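PDB 6W6M: type IV pilus secretin PilQ family protein from Vibrio cholerae, which probably forms the outer-membrane channel through which the type IV competence pilus passes, the pilus that serves DNA uptake in natural transformation. Local coordinates for residues S265-M270 and E309-L314. Sequence-based numbering, arbitrary orientation.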
ATOM      1  N   SER A 265     -44.429 -12.557   1.344  1.00 98.12           N
ATOM      2  CA  SER A 265     -43.165 -12.193   0.715  1.00 98.12           C
ATOM      3  C   SER A 265     -42.633 -13.323  -0.158  1.00 98.12           C
ATOM      4  O   SER A 265     -42.147 -13.082  -1.269  1.00 98.12           O
ATOM      5  CB  SER A 265     -42.146 -11.801   1.781  1.00 98.12           C
ATOM      6  OG  SER A 265     -42.034 -12.801   2.773  1.00 98.12           O
ATOM      7  N   ASP A 266     -42.734 -14.562   0.317  1.00100.30           N
ATOM      8  CA  ASP A 266     -42.319 -15.701  -0.492  1.00100.30           C
ATOM      9  C   ASP A 266     -43.148 -15.811  -1.766  1.00100.30           C
ATOM     10  O   ASP A 266     -42.608 -16.062  -2.850  1.00100.30           O
ATOM     11  CB  ASP A 266     -42.426 -16.983   0.327  1.00100.30           C
ATOM     12  CG  ASP A 266     -41.552 -16.960   1.562  1.00100.30           C
ATOM     13  OD1 ASP A 266     -40.559 -16.206   1.575  1.00100.30           O
ATOM     14  OD2 ASP A 266     -41.849 -17.698   2.524  1.00100.30           O
ATOM     15  N   ILE A 267     -44.461 -15.615  -1.653  1.00101.09           N
ATOM     16  CA  ILE A 267     -45.333 -15.726  -2.816  1.00101.09           C
ATOM     17  C   ILE A 267     -45.066 -14.599  -3.804  1.00101.09           C
ATOM     18  O   ILE A 267     -45.060 -14.814  -5.020  1.00101.09           O
ATOM     19  CB  ILE A 267     -46.801 -15.769  -2.366  1.00101.09           C
ATOM     20  CG1 ILE A 267     -47.119 -17.153  -1.811  1.00101.09           C
ATOM     21  CG2 ILE A 267     -47.721 -15.429  -3.508  1.00101.09           C
ATOM     22  CD1 ILE A 267     -48.552 -17.353  -1.466  1.00101.09           C
ATOM     23  N   ALA A 268     -44.823 -13.388  -3.310  1.00101.85           N
ATOM     24  CA  ALA A 268     -44.474 -12.299  -4.211  1.00101.85           C
ATOM     25  C   ALA A 268     -43.132 -12.533  -4.884  1.00101.85           C
ATOM     26  O   ALA A 268     -42.905 -12.048  -5.994  1.00101.85           O
ATOM     27  CB  ALA A 268     -44.458 -10.974  -3.459  1.00101.85           C
ATOM     28  N   ALA A 269     -42.222 -13.252  -4.229  1.00104.77           N
ATOM     29  CA  ALA A 269     -40.941 -13.539  -4.865  1.00104.77           C
ATOM     30  C   ALA A 269     -41.073 -14.656  -5.891  1.00104.77           C
ATOM     31  O   ALA A 269     -40.283 -14.735  -6.836  1.00104.77           O
ATOM     32  CB  ALA A 269     -39.894 -13.896  -3.816  1.00104.77           C
ATOM     33  N   MET A 270     -42.049 -15.539  -5.713  1.00106.91           N
ATOM     34  CA  MET A 270     -42.243 -16.594  -6.700  1.00106.91           C
ATOM     35  C   MET A 270     -43.026 -16.119  -7.919  1.00106.91           C
ATOM     36  O   MET A 270     -42.669 -16.466  -9.047  1.00106.91           O
ATOM     37  CB  MET A 270     -42.952 -17.786  -6.062  1.00106.91           C
ATOM     38  CG  MET A 270     -43.443 -18.799  -7.058  1.00106.91           C
ATOM     39  SD  MET A 270     -44.208 -20.211  -6.263  1.00106.91           S
ATOM     40  CE  MET A 270     -45.046 -19.410  -4.904  1.00106.91           C
ATOM     41  N   GLU A 309     -56.321 -17.942  -9.021  1.00109.61           N
ATOM     42  CA  GLU A 309     -56.616 -19.366  -8.902  1.00109.61           C
ATOM     43  C   GLU A 309     -55.382 -20.155  -8.476  1.00109.61           C
ATOM     44  O   GLU A 309     -55.458 -21.031  -7.606  1.00109.61           O
ATOM     45  CB  GLU A 309     -57.166 -19.890 -10.226  1.00109.61           C
ATOM     46  CG  GLU A 309     -57.572 -21.343 -10.191  1.00109.61           C
ATOM     47  CD  GLU A 309     -58.156 -21.809 -11.507  1.00109.61           C
ATOM     48  OE1 GLU A 309     -58.206 -21.000 -12.455  1.00109.61           O
ATOM     49  OE2 GLU A 309     -58.569 -22.983 -11.594  1.00109.61           O
ATOM     50  N   ILE A 310     -54.227 -19.837  -9.057  1.00106.73           N
ATOM     51  CA  ILE A 310     -52.995 -20.536  -8.698  1.00106.73           C
ATOM     52  C   ILE A 310     -52.636 -20.284  -7.234  1.00106.73           C
ATOM     53  O   ILE A 310     -52.432 -21.222  -6.453  1.00106.73           O
ATOM     54  CB  ILE A 310     -51.855 -20.132  -9.646  1.00106.73           C
ATOM     55  CG1 ILE A 310     -51.836 -21.062 -10.861  1.00106.73           C
ATOM     56  CG2 ILE A 310     -50.526 -20.156  -8.935  1.00106.73           C
ATOM     57  CD1 ILE A 310     -50.666 -20.851 -11.782  1.00106.73           C
ATOM     58  N   ILE A 311     -52.561 -19.013  -6.828  1.00105.49           N
ATOM     59  CA  ILE A 311     -52.145 -18.740  -5.459  1.00105.49           C
ATOM     60  C   ILE A 311     -53.227 -19.062  -4.446  1.00105.49           C
ATOM     61  O   ILE A 311     -52.956 -19.032  -3.244  1.00105.49           O
ATOM     62  CB  ILE A 311     -51.678 -17.284  -5.260  1.00105.49           C
ATOM     63  CG1 ILE A 311     -52.799 -16.297  -5.541  1.00105.49           C
ATOM     64  CG2 ILE A 311     -50.485 -16.985  -6.132  1.00105.49           C
ATOM     65  CD1 ILE A 311     -53.453 -15.799  -4.285  1.00105.49           C
ATOM     66  N   GLU A 312     -54.448 -19.359  -4.886  1.00105.48           N
ATOM     67  CA  GLU A 312     -55.405 -19.973  -3.979  1.00105.48           C
ATOM     68  C   GLU A 312     -55.194 -21.472  -3.894  1.00105.48           C
ATOM     69  O   GLU A 312     -55.550 -22.090  -2.887  1.00105.48           O
ATOM     70  CB  GLU A 312     -56.834 -19.662  -4.419  1.00105.48           C
ATOM     71  N   SER A 313     -54.633 -22.070  -4.941  1.00105.28           N
ATOM     72  CA  SER A 313     -54.262 -23.478  -4.887  1.00105.28           C
ATOM     73  C   SER A 313     -52.980 -23.741  -4.106  1.00105.28           C
ATOM     74  O   SER A 313     -52.754 -24.881  -3.694  1.00105.28           O
ATOM     75  CB  SER A 313     -54.106 -24.031  -6.302  1.00105.28           C
ATOM     76  OG  SER A 313     -53.277 -25.173  -6.303  1.00105.28           O
ATOM     77  N   LEU A 314     -52.133 -22.732  -3.900  1.00101.96           N
ATOM     78  CA  LEU A 314     -50.857 -22.976  -3.230  1.00101.96           C
ATOM     79  C   LEU A 314     -50.973 -22.931  -1.707  1.00101.96           C
ATOM     80  O   LEU A 314     -50.573 -23.876  -1.022  1.00101.96           O
ATOM     81  CB  LEU A 314     -49.805 -21.974  -3.708  1.00101.96           C
ATOM     82  CG  LEU A 314     -49.425 -22.093  -5.181  1.00101.96           C
ATOM     83  CD1 LEU A 314     -48.498 -20.970  -5.571  1.00101.96           C
ATOM     84  CD2 LEU A 314     -48.791 -23.433  -5.454  1.00101.96           C
TER
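Ile-267 and Ile-311 mark the place where the backbones of two short helices come nearest, their CA atoms 7.9 Å apart; the two segments run in broadly opposite directions, at a marked slant to each other. Residues 265-270 belong to helix 264-271 and residues 309-314 to the C-terminal half of helix 303-314. No hydrogen bond crosses between them; each backbone is tied up in its own helical bonding, for instance Ala-269 N to Ser-265 O at 3.0 Å and Ser-313 N to Glu-309 O at 3.0 Å. What joins the helices is two pairs of apolar side chains, side by side, all four aimed at the opposite helix. In the first pair the isoleucines cross at about a right angle, and the touch falls to their short branches, with Ile-267 CG2 4.1 Å from Ile-311 CG2. On Ile-267 that methyl is the branch lying opposite the backbone N, while CG1 lies beside the backbone N (chi1 -76°). The order strand, helix, strand, strand, helix over 253-314 is consistent with the KH-like ring-building domain of secretins, where two helices lie on one face of a small sheet; Ile-267 and Ala-268 also rest on Leu-295, which joins helix 264-271 to strand 294-299. Three residues on in each segment, Met-270 and Leu-314 meet tip to tip, Met-270 CE standing 3.8 Å from Leu-314 CD1. The methionine chain runs out extended through its first two torsions and then bends at the sulfur (chi3 37°), which turns its terminal methyl toward the leucine. All four side chains are buried, and part of that cover comes from a neighbouring subunit in the 14-chain ring: its Asp-289 packs on Met-270, and its Ile-256 packs on Leu-314.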